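Local coordinates for DNA mismatch repair protein MLH3 (Saccharomyces cerevisiae S288C, PDB 6RMN) that takes part in DNA mismatch repair, correcting insertion-deletion loops as a subunit of the MutLbeta heterodimer, here represented by its zinc-binding C-terminal domain, at residues I20-K25 / D202-Q207; L45-A50 / V198-E203; I83-T88 / Y138-L143. All blocks are in the same frame, centred on the assembly; numbering follows the deposited sequence.

Interaction 1. Residues I20-K25 / D202-Q207; sequences INQVDK and DELTRQ
Asp202 O is gripped by two side-chain amides: Gln22 NE2, at 2.8 Å, and Gln48 NE2. The bond from Gln22 lies in the carbonyl plane of Asp202 and close to the amide plane of the donor, while the same Gln22 NE2 also bonds to Gln48 OE1, an arrangement that fixes the flip of the Gln22 amide. Its other end accepts from Leu204 N, 3.1 Å from Gln22 OE1 and 47° out of the amide carbonyl plane. With CG anti to the backbone N (chi1 -167°) and the chain extended beyond it, Gln22 thus reaches across to the loop backbone on both sides of Glu203. The strand concerned, 18-23, is an edge strand, within this chain, of an antiparallel four-stranded sheet and carries a classic beta bulge, Ile20 and Asn21 both facing Leu29; the chain of another protein packs against the same strand. At the bulge, Asn21 OD1 accepts from Gln22 N and from a water, which also donates to Leu204 O (2.7 Å to each oxygen). Arg206 lays its aliphatic part across Asn21 at about a right angle, its CD 3.2 Å from Ile20 O. Near the hairpin turn, Lys25 CD and CE lie against the Glu203 carboxylate, with CE 3.2 Å from Glu203 OE2; Lys25 NZ stays 4.2 Å from that oxygen, beyond salt-bridge range.

Interaction 2. Residues L45-A50 / V198-E203; sequences LVDQHA and VMFGDE. With ZN (zinc ion), chain C.
His49 ND1 donates to Val198 O over 2.7 Å, with the acceptor only 3° out of the imidazole plane, while NE2 on the other side of the ring binds zinc at 2.1 Å. The histidine belongs to the DQHA(X)2E(X)4E metal-binding motif of MutL-family C-terminal domains, and Glu53, Cys194 and a residue of the other protein complete this zinc's ligands. Because both ring nitrogens are engaged, the loop carbonyl acts as a second-shell group that fixes the rotation of the metal ligand. Next to it, Gln48 takes hold of the type II turn running from Met199 to Asp202. Its CG sits between the backbone N and the carbonyl carbon (chi1 73°), and beyond it the extended chain carries NE2 to Met199 O at 2.8 Å. Met199 O also receives Asp202 N, the two donors arriving from opposite faces of its carbonyl plane. The turn is tied further by Met199 N, which donates to Asp202 OD2. Val198 CG1 packs on Gln48 O, on the first turn of helix 48-69. At the start of that helix Asp47 is the N-cap, its OD1 accepting from His49 N and Ala50 N. Phe200 crosses the Asp47 side chain at about a right angle, bringing its CE1 to 3.1 Å from Asp47 OD1.

Interaction 3. Residues I83-T88 / Y138-L143; sequences IEVDRT and YLKMVL
Lys140 stretches from helix 136-151 over Ile83 to the backbone of Glu84. Its CG is anti to the backbone N (chi1 -176°), and the side chain stays extended beyond CG, spanning the gap from the helix to the strand. CB begins the contact 3.8 Å from Ile83 CG2. CG keeps the same distance from that methyl, and CD comes slightly closer, at 3.7 Å, so one branch of Ile83 accompanies the inner half of the lysine, CB to CD. Farther out, CE meets Val85 CG1 at 3.9 Å and approaches Glu84 O. At the tip, NZ donates to Glu84 O over 2.9 Å, lying in the carbonyl plane with a C=O...N angle of 149°. Glu89, in the helix that follows the strand, offers NZ a long and weak ion pair, which would probably add some electrostatic stabilisation to the ammonium. The apolar shaft therefore covers buried aliphatic groups while the charge is delivered to a backbone oxygen. The CG1 branch of Ile83 ends in CD1, which packs on Leu139 CD2 at 4.1 Å, the two side chains crossing at about a right angle. Leu139 continues inward to Leu124 and Leu128, and Ile83 to Ile121. Strand 83-85 and helix segment 138-143 cross at -49°, their axes 9.7 Å apart at closest approach. The helix packs on a face of the antiparallel sheet; this layered alpha/beta unit, remote from the zinc ions, probably corresponds to the external subdomain of MutL C-terminal domains.

From the N terminus, the chain first lays down 20-25 in an edge strand and then 45-50, where the same sheet passes into the helix carrying two of the zinc ligands. It next builds a separate subdomain, in which interaction 3 closes a loop of about 50 residues between 83-88 and 138-143. Helix 183-196 leads back, and the loop after it closes interactions 2 and 1, which share Asp202 and Glu203. Interaction 3 is nested inside both long loops, its centre about 41 Å from that of interaction 2. Interactions 1 and 2, with centres 8 Å apart, touch directly, Lys25 pairing with Gly201, tying the returning loop to both hairpin and metal-site helix.

Interaction 1. Residues I20-K25 / D202-Q207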
ATOM      1  N   ILE B  20      -0.828  -0.240   0.783  1.00 32.37           N
ATOM      2  CA  ILE B  20      -0.647  -1.144  -0.340  1.00 31.60           C
ATOM      3  C   ILE B  20      -0.075  -2.436   0.286  1.00 36.83           C
ATOM      4  O   ILE B  20      -0.840  -3.378   0.494  1.00 37.72           O
ATOM      5  CB  ILE B  20       0.185  -0.510  -1.498  1.00 33.59           C
ATOM      6  CG1 ILE B  20      -0.533   0.779  -2.009  1.00 34.19           C
ATOM      7  CG2 ILE B  20       0.414  -1.533  -2.645  1.00 32.06           C
ATOM      8  CD1 ILE B  20       0.146   1.540  -3.058  1.00 41.83           C
ATOM      9  N   ASN B  21       1.215  -2.453   0.692  1.00 32.81           N
ATOM     10  CA  ASN B  21       1.811  -3.616   1.373  1.00 32.52           C
ATOM     11  C   ASN B  21       3.239  -3.340   1.876  1.00 36.16           C
ATOM     12  O   ASN B  21       3.751  -2.227   1.703  1.00 35.85           O
ATOM     13  CB  ASN B  21       1.790  -4.882   0.474  1.00 30.01           C
ATOM     14  CG  ASN B  21       1.497  -6.178   1.202  1.00 47.85           C
ATOM     15  OD1 ASN B  21       1.734  -6.337   2.411  1.00 39.52           O
ATOM     16  ND2 ASN B  21       0.989  -7.148   0.466  1.00 40.69           N
ATOM     17  N   GLN B  22       3.882  -4.366   2.487  1.00 32.08           N
ATOM     18  CA  GLN B  22       5.267  -4.295   2.943  1.00 31.17           C
ATOM     19  C   GLN B  22       6.174  -4.398   1.711  1.00 36.12           C
ATOM     20  O   GLN B  22       5.879  -5.149   0.775  1.00 34.90           O
ATOM     21  CB  GLN B  22       5.577  -5.406   3.962  1.00 32.35           C
ATOM     22  CG  GLN B  22       6.901  -5.213   4.713  1.00 32.23           C
ATOM     23  CD  GLN B  22       7.308  -6.390   5.571  1.00 49.60           C
ATOM     24  OE1 GLN B  22       6.990  -7.557   5.306  1.00 43.60           O
ATOM     25  NE2 GLN B  22       8.048  -6.106   6.623  1.00 45.60           N
ATOM     26  N   VAL B  23       7.260  -3.619   1.713  1.00 34.87           N
ATOM     27  CA  VAL B  23       8.247  -3.541   0.637  1.00 35.70           C
ATOM     28  C   VAL B  23       9.629  -3.823   1.232  1.00 41.85           C
ATOM     29  O   VAL B  23      10.041  -3.126   2.159  1.00 41.94           O
ATOM     30  CB  VAL B  23       8.209  -2.136  -0.049  1.00 39.23           C
ATOM     31  CG1 VAL B  23       9.396  -1.929  -0.989  1.00 39.91           C
ATOM     32  CG2 VAL B  23       6.898  -1.907  -0.784  1.00 38.40           C
ATOM     33  N   ASP B  24      10.334  -4.845   0.697  1.00 40.43           N
ATOM     34  CA  ASP B  24      11.715  -5.242   1.025  1.00 41.44           C
ATOM     35  C   ASP B  24      11.949  -5.567   2.518  1.00 45.04           C
ATOM     36  O   ASP B  24      13.097  -5.575   2.969  1.00 45.71           O
ATOM     37  CB  ASP B  24      12.691  -4.148   0.520  1.00 44.01           C
ATOM     38  CG  ASP B  24      14.158  -4.524   0.472  1.00 59.41           C
ATOM     39  OD1 ASP B  24      14.488  -5.550  -0.161  1.00 62.74           O
ATOM     40  OD2 ASP B  24      14.976  -3.785   1.055  1.00 65.76           O
ATOM     41  N   LYS B  25      10.870  -5.907   3.265  1.00 40.58           N
ATOM     42  CA  LYS B  25      10.897  -6.241   4.708  1.00 40.62           C
ATOM     43  C   LYS B  25      11.411  -5.052   5.557  1.00 42.85           C
ATOM     44  O   LYS B  25      11.922  -5.239   6.664  1.00 43.42           O
ATOM     45  CB  LYS B  25      11.692  -7.545   5.023  1.00 44.07           C
ATOM     46  CG  LYS B  25      11.621  -8.667   4.001  1.00 51.31           C
ATOM     47  CD  LYS B  25      10.344  -9.456   4.077  1.00 63.45           C
ATOM     48  CE  LYS B  25      10.316 -10.554   3.038  1.00 75.97           C
ATOM     49  NZ  LYS B  25       9.859 -10.062   1.715  1.00 87.81           N
ATOM     50  N   ASP B 202      12.130  -7.901   9.464  1.00 40.38           N
ATOM     51  CA  ASP B 202      10.977  -8.566  10.069  1.00 39.61           C
ATOM     52  C   ASP B 202       9.773  -8.617   9.112  1.00 42.97           C
ATOM     53  O   ASP B 202       9.466  -7.629   8.445  1.00 40.64           O
ATOM     54  CB  ASP B 202      10.583  -7.875  11.381  1.00 40.03           C
ATOM     55  CG  ASP B 202      11.555  -8.041  12.538  1.00 45.63           C
ATOM     56  OD1 ASP B 202      12.589  -8.744  12.360  1.00 45.15           O
ATOM     57  OD2 ASP B 202      11.278  -7.487  13.622  1.00 47.29           O
ATOM     58  N   GLU B 203       9.083  -9.768   9.085  1.00 41.01           N
ATOM     59  CA  GLU B 203       7.901 -10.004   8.245  1.00 40.39           C
ATOM     60  C   GLU B 203       6.677  -9.340   8.840  1.00 42.76           C
ATOM     61  O   GLU B 203       6.451  -9.436  10.044  1.00 43.41           O
ATOM     62  CB  GLU B 203       7.616 -11.512   8.093  1.00 43.49           C
ATOM     63  CG  GLU B 203       8.775 -12.347   7.573  1.00 57.94           C
ATOM     64  CD  GLU B 203       9.195 -12.119   6.135  1.00 86.10           C
ATOM     65  OE1 GLU B 203      10.391 -12.336   5.830  1.00 89.48           O
ATOM     66  OE2 GLU B 203       8.333 -11.727   5.312  1.00 79.26           O
ATOM     67  N   LEU B 204       5.883  -8.673   7.996  1.00 37.16           N
ATOM     68  CA  LEU B 204       4.633  -8.043   8.416  1.00 35.37           C
ATOM     69  C   LEU B 204       3.601  -8.410   7.406  1.00 38.44           C
ATOM     70  O   LEU B 204       3.888  -8.344   6.214  1.00 38.43           O
ATOM     71  CB  LEU B 204       4.731  -6.490   8.537  1.00 33.39           C
ATOM     72  CG  LEU B 204       5.676  -5.901   9.610  1.00 35.77           C
ATOM     73  CD1 LEU B 204       6.040  -4.477   9.288  1.00 33.37           C
ATOM     74  CD2 LEU B 204       5.077  -5.986  10.994  1.00 38.34           C
ATOM     75  N   THR B 205       2.409  -8.835   7.864  1.00 35.15           N
ATOM     76  CA  THR B 205       1.275  -9.146   6.984  1.00 34.55           C
ATOM     77  C   THR B 205       0.623  -7.806   6.603  1.00 37.84           C
ATOM     78  O   THR B 205       0.861  -6.820   7.295  1.00 35.48           O
ATOM     79  CB  THR B 205       0.269 -10.058   7.697  1.00 39.30           C
ATOM     80  OG1 THR B 205      -0.280  -9.366   8.811  1.00 36.02           O
ATOM     81  CG2 THR B 205       0.875 -11.377   8.146  1.00 37.49           C
ATOM     82  N   ARG B 206      -0.187  -7.747   5.521  1.00 36.51           N
ATOM     83  CA  ARG B 206      -0.857  -6.487   5.140  1.00 35.76           C
ATOM     84  C   ARG B 206      -1.714  -5.963   6.317  1.00 39.71           C
ATOM     85  O   ARG B 206      -1.719  -4.769   6.574  1.00 38.59           O
ATOM     86  CB  ARG B 206      -1.712  -6.657   3.854  1.00 36.53           C
ATOM     87  CG  ARG B 206      -1.968  -5.330   3.131  1.00 41.15           C
ATOM     88  CD  ARG B 206      -2.790  -5.491   1.872  1.00 46.98           C
ATOM     89  NE  ARG B 206      -4.218  -5.367   2.158  1.00 62.87           N
ATOM     90  CZ  ARG B 206      -4.950  -4.287   1.901  1.00 72.93           C
ATOM     91  NH1 ARG B 206      -4.404  -3.229   1.318  1.00 48.16           N
ATOM     92  NH2 ARG B 206      -6.240  -4.264   2.215  1.00 65.34           N
ATOM     93  N   GLN B 207      -2.390  -6.871   7.046  1.00 38.30           N
ATOM     94  CA  GLN B 207      -3.216  -6.563   8.208  1.00 39.68           C
ATOM     95  C   GLN B 207      -2.396  -5.898   9.336  1.00 43.86           C
ATOM     96  O   GLN B 207      -2.853  -4.900   9.908  1.00 45.13           O
ATOM     97  CB  GLN B 207      -3.961  -7.824   8.692  1.00 43.26           C
ATOM     98  CG  GLN B 207      -5.146  -7.567   9.646  1.00 70.18           C
ATOM     99  CD  GLN B 207      -6.113  -6.493   9.176  1.00 96.02           C
ATOM    100  OE1 GLN B 207      -6.251  -5.431   9.806  1.00 89.32           O
ATOM    101  NE2 GLN B 207      -6.791  -6.737   8.053  1.00 90.31           N
TER
HETATM  102  O   HOH W   1       2.902  -8.416   3.701  1.00 36.43           O

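Interaction 2. Residues L45-A50 / V198-E203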
ATOM      1  N   LEU B  45       6.658   5.739   1.244  1.00 37.51           N
ATOM      2  CA  LEU B  45       7.311   4.596   1.890  1.00 36.70           C
ATOM      3  C   LEU B  45       7.593   4.960   3.372  1.00 40.10           C
ATOM      4  O   LEU B  45       8.323   5.919   3.662  1.00 40.33           O
ATOM      5  CB  LEU B  45       8.614   4.195   1.175  1.00 37.16           C
ATOM      6  CG  LEU B  45       8.481   3.458  -0.161  1.00 41.92           C
ATOM      7  CD1 LEU B  45       9.834   3.347  -0.849  1.00 43.36           C
ATOM      8  CD2 LEU B  45       7.903   2.068   0.025  1.00 42.68           C
ATOM      9  N   VAL B  46       6.963   4.217   4.298  1.00 33.70           N
ATOM     10  CA  VAL B  46       7.102   4.414   5.735  1.00 31.98           C
ATOM     11  C   VAL B  46       8.125   3.407   6.280  1.00 37.43           C
ATOM     12  O   VAL B  46       8.004   2.208   5.999  1.00 38.31           O
ATOM     13  CB  VAL B  46       5.721   4.288   6.452  1.00 34.01           C
ATOM     14  CG1 VAL B  46       5.848   4.517   7.955  1.00 33.50           C
ATOM     15  CG2 VAL B  46       4.684   5.236   5.850  1.00 34.01           C
ATOM     16  N   ASP B  47       9.120   3.887   7.071  1.00 33.50           N
ATOM     17  CA  ASP B  47      10.095   3.032   7.754  1.00 32.57           C
ATOM     18  C   ASP B  47       9.279   2.243   8.820  1.00 35.91           C
ATOM     19  O   ASP B  47       8.635   2.864   9.675  1.00 35.53           O
ATOM     20  CB  ASP B  47      11.165   3.921   8.412  1.00 34.52           C
ATOM     21  CG  ASP B  47      12.271   3.226   9.207  1.00 50.27           C
ATOM     22  OD1 ASP B  47      12.010   2.147   9.787  1.00 52.93           O
ATOM     23  OD2 ASP B  47      13.381   3.790   9.296  1.00 56.55           O
ATOM     24  N   GLN B  48       9.251   0.896   8.738  1.00 31.68           N
ATOM     25  CA  GLN B  48       8.451   0.094   9.687  1.00 31.43           C
ATOM     26  C   GLN B  48       8.953   0.167  11.139  1.00 35.80           C
ATOM     27  O   GLN B  48       8.158   0.023  12.067  1.00 35.51           O
ATOM     28  CB  GLN B  48       8.303  -1.366   9.234  1.00 32.87           C
ATOM     29  CG  GLN B  48       9.573  -2.212   9.379  1.00 33.61           C
ATOM     30  CD  GLN B  48       9.529  -3.475   8.585  1.00 41.31           C
ATOM     31  OE1 GLN B  48       8.947  -3.540   7.502  1.00 36.32           O
ATOM     32  NE2 GLN B  48      10.151  -4.507   9.105  1.00 32.06           N
ATOM     33  N   HIS B  49      10.260   0.385  11.325  1.00 32.69           N
ATOM     34  CA  HIS B  49      10.851   0.492  12.648  1.00 32.76           C
ATOM     35  C   HIS B  49      10.495   1.847  13.283  1.00 35.42           C
ATOM     36  O   HIS B  49       9.992   1.871  14.409  1.00 34.28           O
ATOM     37  CB  HIS B  49      12.370   0.261  12.596  1.00 34.10           C
ATOM     38  CG  HIS B  49      13.038   0.510  13.905  1.00 37.27           C
ATOM     39  ND1 HIS B  49      12.904  -0.369  14.959  1.00 39.16           N
ATOM     40  CD2 HIS B  49      13.754   1.574  14.314  1.00 38.51           C
ATOM     41  CE1 HIS B  49      13.569   0.165  15.960  1.00 38.51           C
ATOM     42  NE2 HIS B  49      14.106   1.329  15.617  1.00 38.91           N
ATOM     43  N   ALA B  50      10.716   2.954  12.543  1.00 31.80           N
ATOM     44  CA  ALA B  50      10.418   4.330  12.958  1.00 32.08           C
ATOM     45  C   ALA B  50       8.941   4.497  13.306  1.00 35.40           C
ATOM     46  O   ALA B  50       8.616   5.137  14.301  1.00 34.41           O
ATOM     47  CB  ALA B  50      10.810   5.308  11.856  1.00 33.25           C
ATOM     48  N   VAL B 198       9.548  -3.168  16.046  1.00 39.64           N
ATOM     49  CA  VAL B 198       9.793  -4.125  14.976  1.00 39.54           C
ATOM     50  C   VAL B 198      11.059  -3.647  14.238  1.00 42.98           C
ATOM     51  O   VAL B 198      11.320  -2.443  14.208  1.00 40.75           O
ATOM     52  CB  VAL B 198       8.515  -4.293  14.083  1.00 42.71           C
ATOM     53  CG1 VAL B 198       8.280  -3.120  13.141  1.00 41.06           C
ATOM     54  CG2 VAL B 198       8.525  -5.604  13.322  1.00 43.87           C
ATOM     55  N   MET B 199      11.877  -4.574  13.743  1.00 42.13           N
ATOM     56  CA  MET B 199      13.131  -4.234  13.072  1.00 44.15           C
ATOM     57  C   MET B 199      13.084  -4.427  11.545  1.00 47.49           C
ATOM     58  O   MET B 199      12.166  -5.051  11.017  1.00 45.85           O
ATOM     59  CB  MET B 199      14.274  -5.092  13.652  1.00 49.61           C
ATOM     60  CG  MET B 199      14.962  -4.477  14.856  1.00 56.12           C
ATOM     61  SD  MET B 199      16.384  -5.471  15.414  1.00 65.91           S
ATOM     62  CE  MET B 199      17.645  -4.969  14.210  1.00 63.81           C
ATOM     63  N   PHE B 200      14.117  -3.917  10.850  1.00 43.64           N
ATOM     64  CA  PHE B 200      14.336  -4.122   9.431  1.00 42.58           C
ATOM     65  C   PHE B 200      14.638  -5.603   9.277  1.00 47.53           C
ATOM     66  O   PHE B 200      15.383  -6.173  10.090  1.00 49.21           O
ATOM     67  CB  PHE B 200      15.514  -3.266   8.936  1.00 44.66           C
ATOM     68  CG  PHE B 200      15.175  -1.850   8.524  1.00 45.49           C
ATOM     69  CD1 PHE B 200      13.895  -1.336   8.714  1.00 47.37           C
ATOM     70  CD2 PHE B 200      16.122  -1.043   7.905  1.00 48.55           C
ATOM     71  CE1 PHE B 200      13.576  -0.044   8.293  1.00 47.74           C
ATOM     72  CE2 PHE B 200      15.804   0.258   7.497  1.00 50.41           C
ATOM     73  CZ  PHE B 200      14.535   0.750   7.699  1.00 47.28           C
ATOM     74  N   GLY B 201      13.980  -6.229   8.306  1.00 42.79           N
ATOM     75  CA  GLY B 201      14.108  -7.656   8.046  1.00 43.43           C
ATOM     76  C   GLY B 201      12.956  -8.488   8.578  1.00 46.36           C
ATOM     77  O   GLY B 201      12.809  -9.651   8.193  1.00 48.29           O
ATOM     78  N   ASP B 202      12.130  -7.901   9.464  1.00 40.38           N
ATOM     79  CA  ASP B 202      10.977  -8.566  10.069  1.00 39.61           C
ATOM     80  C   ASP B 202       9.773  -8.617   9.112  1.00 42.97           C
ATOM     81  O   ASP B 202       9.466  -7.629   8.445  1.00 40.64           O
ATOM     82  CB  ASP B 202      10.583  -7.875  11.381  1.00 40.03           C
ATOM     83  CG  ASP B 202      11.555  -8.041  12.538  1.00 45.63           C
ATOM     84  OD1 ASP B 202      12.589  -8.744  12.360  1.00 45.15           O
ATOM     85  OD2 ASP B 202      11.278  -7.487  13.622  1.00 47.29           O
ATOM     86  N   GLU B 203       9.083  -9.768   9.085  1.00 41.01           N
ATOM     87  CA  GLU B 203       7.901 -10.004   8.245  1.00 40.39           C
ATOM     88  C   GLU B 203       6.677  -9.340   8.840  1.00 42.76           C
ATOM     89  O   GLU B 203       6.451  -9.436  10.044  1.00 43.41           O
ATOM     90  CB  GLU B 203       7.616 -11.512   8.093  1.00 43.49           C
ATOM     91  CG  GLU B 203       8.775 -12.347   7.573  1.00 57.94           C
ATOM     92  CD  GLU B 203       9.195 -12.119   6.135  1.00 86.10           C
ATOM     93  OE1 GLU B 203      10.391 -12.336   5.830  1.00 89.48           O
ATOM     94  OE2 GLU B 203       8.333 -11.727   5.312  1.00 79.26           O
TER
HETATM   95 ZN    ZN C 901      15.175   2.784  16.751  1.00 47.75          ZN

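Interaction 3. Residues I83-T88 / Y138-L143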
ATOM      1  N   ILE B  83      25.400  11.909  48.342  1.00 70.41           N
ATOM      2  CA  ILE B  83      26.275  12.500  47.338  1.00 69.00           C
ATOM      3  C   ILE B  83      26.893  13.802  47.843  1.00 72.26           C
ATOM      4  O   ILE B  83      26.181  14.680  48.333  1.00 70.55           O
ATOM      5  CB  ILE B  83      25.512  12.644  45.977  1.00 69.43           C
ATOM      6  CG1 ILE B  83      25.168  11.251  45.380  1.00 68.23           C
ATOM      7  CG2 ILE B  83      26.284  13.506  44.962  1.00 69.98           C
ATOM      8  CD1 ILE B  83      24.157  11.254  44.250  1.00 67.11           C
ATOM      9  N   GLU B  84      28.225  13.919  47.717  1.00 70.31           N
ATOM     10  CA  GLU B  84      28.963  15.124  48.099  1.00 71.14           C
ATOM     11  C   GLU B  84      28.735  16.175  47.016  1.00 72.25           C
ATOM     12  O   GLU B  84      28.860  15.875  45.823  1.00 70.78           O
ATOM     13  CB  GLU B  84      30.462  14.821  48.258  1.00 75.30           C
ATOM     14  CG  GLU B  84      30.859  14.353  49.650  1.00 87.67           C
ATOM     15  CD  GLU B  84      32.275  13.821  49.776  1.00110.62           C
ATOM     16  OE1 GLU B  84      33.214  14.491  49.288  1.00112.61           O
ATOM     17  OE2 GLU B  84      32.450  12.735  50.375  1.00101.78           O
ATOM     18  N   VAL B  85      28.350  17.389  47.433  1.00 67.85           N
ATOM     19  CA  VAL B  85      28.061  18.520  46.542  1.00 66.63           C
ATOM     20  C   VAL B  85      28.722  19.826  47.015  1.00 73.45           C
ATOM     21  O   VAL B  85      28.923  20.010  48.218  1.00 73.06           O
ATOM     22  CB  VAL B  85      26.530  18.713  46.302  1.00 67.05           C
ATOM     23  CG1 VAL B  85      25.953  17.619  45.404  1.00 65.02           C
ATOM     24  CG2 VAL B  85      25.746  18.820  47.611  1.00 65.86           C
ATOM     25  N   ASP B  86      29.011  20.747  46.065  1.00 72.56           N
ATOM     26  CA  ASP B  86      29.554  22.096  46.317  1.00 74.84           C
ATOM     27  C   ASP B  86      28.475  22.952  46.999  1.00 77.85           C
ATOM     28  O   ASP B  86      27.294  22.591  46.954  1.00 75.51           O
ATOM     29  CB  ASP B  86      29.921  22.789  44.982  1.00 77.99           C
ATOM     30  CG  ASP B  86      31.171  22.291  44.289  1.00 91.12           C
ATOM     31  OD1 ASP B  86      32.166  21.989  44.994  1.00 93.28           O
ATOM     32  OD2 ASP B  86      31.171  22.235  43.040  1.00 97.94           O
ATOM     33  N   ARG B  87      28.869  24.109  47.571  1.00 75.73           N
ATOM     34  CA  ARG B  87      27.932  25.043  48.209  1.00 75.11           C
ATOM     35  C   ARG B  87      26.884  25.545  47.198  1.00 76.64           C
ATOM     36  O   ARG B  87      25.688  25.523  47.499  1.00 74.57           O
ATOM     37  CB  ARG B  87      28.679  26.201  48.892  1.00 78.87           C
ATOM     38  CG  ARG B  87      29.285  25.798  50.238  1.00 94.47           C
ATOM     39  CD  ARG B  87      30.102  26.906  50.894  1.00112.40           C
ATOM     40  NE  ARG B  87      31.471  26.988  50.371  1.00125.91           N
ATOM     41  CZ  ARG B  87      32.502  26.274  50.819  1.00140.14           C
ATOM     42  NH1 ARG B  87      32.336  25.394  51.801  1.00125.78           N
ATOM     43  NH2 ARG B  87      33.705  26.424  50.280  1.00126.72           N
ATOM     44  N   THR B  88      27.329  25.907  45.978  1.00 73.12           N
ATOM     45  CA  THR B  88      26.455  26.359  44.893  1.00 72.35           C
ATOM     46  C   THR B  88      25.539  25.218  44.412  1.00 72.87           C
ATOM     47  O   THR B  88      24.370  25.463  44.106  1.00 71.33           O
ATOM     48  CB  THR B  88      27.276  26.938  43.731  1.00 87.09           C
ATOM     49  OG1 THR B  88      28.131  25.920  43.207  1.00 91.66           O
ATOM     50  CG2 THR B  88      28.088  28.165  44.130  1.00 88.22           C
ATOM     51  N   TYR B 138      27.138   8.849  38.338  1.00 55.09           N
ATOM     52  CA  TYR B 138      26.159   8.911  37.265  1.00 51.30           C
ATOM     53  C   TYR B 138      24.926   9.719  37.710  1.00 52.35           C
ATOM     54  O   TYR B 138      24.462  10.586  36.967  1.00 50.98           O
ATOM     55  CB  TYR B 138      25.746   7.490  36.802  1.00 50.33           C
ATOM     56  CG  TYR B 138      24.564   7.520  35.857  1.00 47.73           C
ATOM     57  CD1 TYR B 138      24.726   7.871  34.519  1.00 49.01           C
ATOM     58  CD2 TYR B 138      23.267   7.296  36.321  1.00 46.05           C
ATOM     59  CE1 TYR B 138      23.632   7.978  33.660  1.00 46.12           C
ATOM     60  CE2 TYR B 138      22.162   7.423  35.474  1.00 44.72           C
ATOM     61  CZ  TYR B 138      22.355   7.753  34.143  1.00 48.43           C
ATOM     62  OH  TYR B 138      21.291   7.916  33.302  1.00 49.20           O
ATOM     63  N   LEU B 139      24.376   9.381  38.894  1.00 47.59           N
ATOM     64  CA  LEU B 139      23.177   9.984  39.460  1.00 45.70           C
ATOM     65  C   LEU B 139      23.353  11.485  39.684  1.00 49.69           C
ATOM     66  O   LEU B 139      22.466  12.249  39.311  1.00 47.47           O
ATOM     67  CB  LEU B 139      22.769   9.252  40.756  1.00 45.65           C
ATOM     68  CG  LEU B 139      21.447   9.659  41.419  1.00 47.90           C
ATOM     69  CD1 LEU B 139      20.268   9.501  40.469  1.00 46.53           C
ATOM     70  CD2 LEU B 139      21.211   8.852  42.662  1.00 47.87           C
ATOM     71  N   LYS B 140      24.515  11.903  40.237  1.00 48.09           N
ATOM     72  CA  LYS B 140      24.846  13.313  40.457  1.00 48.68           C
ATOM     73  C   LYS B 140      24.805  14.067  39.114  1.00 54.64           C
ATOM     74  O   LYS B 140      24.122  15.092  39.015  1.00 53.88           O
ATOM     75  CB  LYS B 140      26.223  13.467  41.126  1.00 52.19           C
ATOM     76  CG  LYS B 140      26.566  14.916  41.467  1.00 55.22           C
ATOM     77  CD  LYS B 140      27.942  15.066  42.073  1.00 58.36           C
ATOM     78  CE  LYS B 140      28.210  16.496  42.472  1.00 68.01           C
ATOM     79  NZ  LYS B 140      29.529  16.654  43.143  1.00 77.50           N
ATOM     80  N   MET B 141      25.496  13.529  38.083  1.00 52.71           N
ATOM     81  CA  MET B 141      25.560  14.116  36.746  1.00 54.24           C
ATOM     82  C   MET B 141      24.167  14.336  36.152  1.00 55.85           C
ATOM     83  O   MET B 141      23.904  15.398  35.591  1.00 56.73           O
ATOM     84  CB  MET B 141      26.406  13.241  35.809  1.00 58.64           C
ATOM     85  CG  MET B 141      26.868  13.966  34.576  1.00 65.39           C
ATOM     86  SD  MET B 141      26.455  13.086  33.060  1.00 72.06           S
ATOM     87  CE  MET B 141      24.815  13.836  32.657  1.00 66.06           C
ATOM     88  N   VAL B 142      23.283  13.343  36.309  1.00 49.35           N
ATOM     89  CA  VAL B 142      21.920  13.314  35.778  1.00 46.36           C
ATOM     90  C   VAL B 142      21.009  14.336  36.488  1.00 47.99           C
ATOM     91  O   VAL B 142      20.255  15.029  35.815  1.00 47.17           O
ATOM     92  CB  VAL B 142      21.402  11.852  35.793  1.00 48.24           C
ATOM     93  CG1 VAL B 142      19.912  11.752  36.058  1.00 46.74           C
ATOM     94  CG2 VAL B 142      21.758  11.165  34.492  1.00 47.73           C
ATOM     95  N   LEU B 143      21.116  14.460  37.810  1.00 44.72           N
ATOM     96  CA  LEU B 143      20.342  15.421  38.601  1.00 44.51           C
ATOM     97  C   LEU B 143      20.821  16.872  38.372  1.00 48.53           C
ATOM     98  O   LEU B 143      19.986  17.772  38.246  1.00 47.31           O
ATOM     99  CB  LEU B 143      20.343  15.037  40.100  1.00 44.90           C
ATOM    100  CG  LEU B 143      19.767  13.635  40.441  1.00 48.56           C
ATOM    101  CD1 LEU B 143      19.773  13.391  41.933  1.00 49.72           C
ATOM    102  CD2 LEU B 143      18.372  13.439  39.896  1.00 48.06           C
TER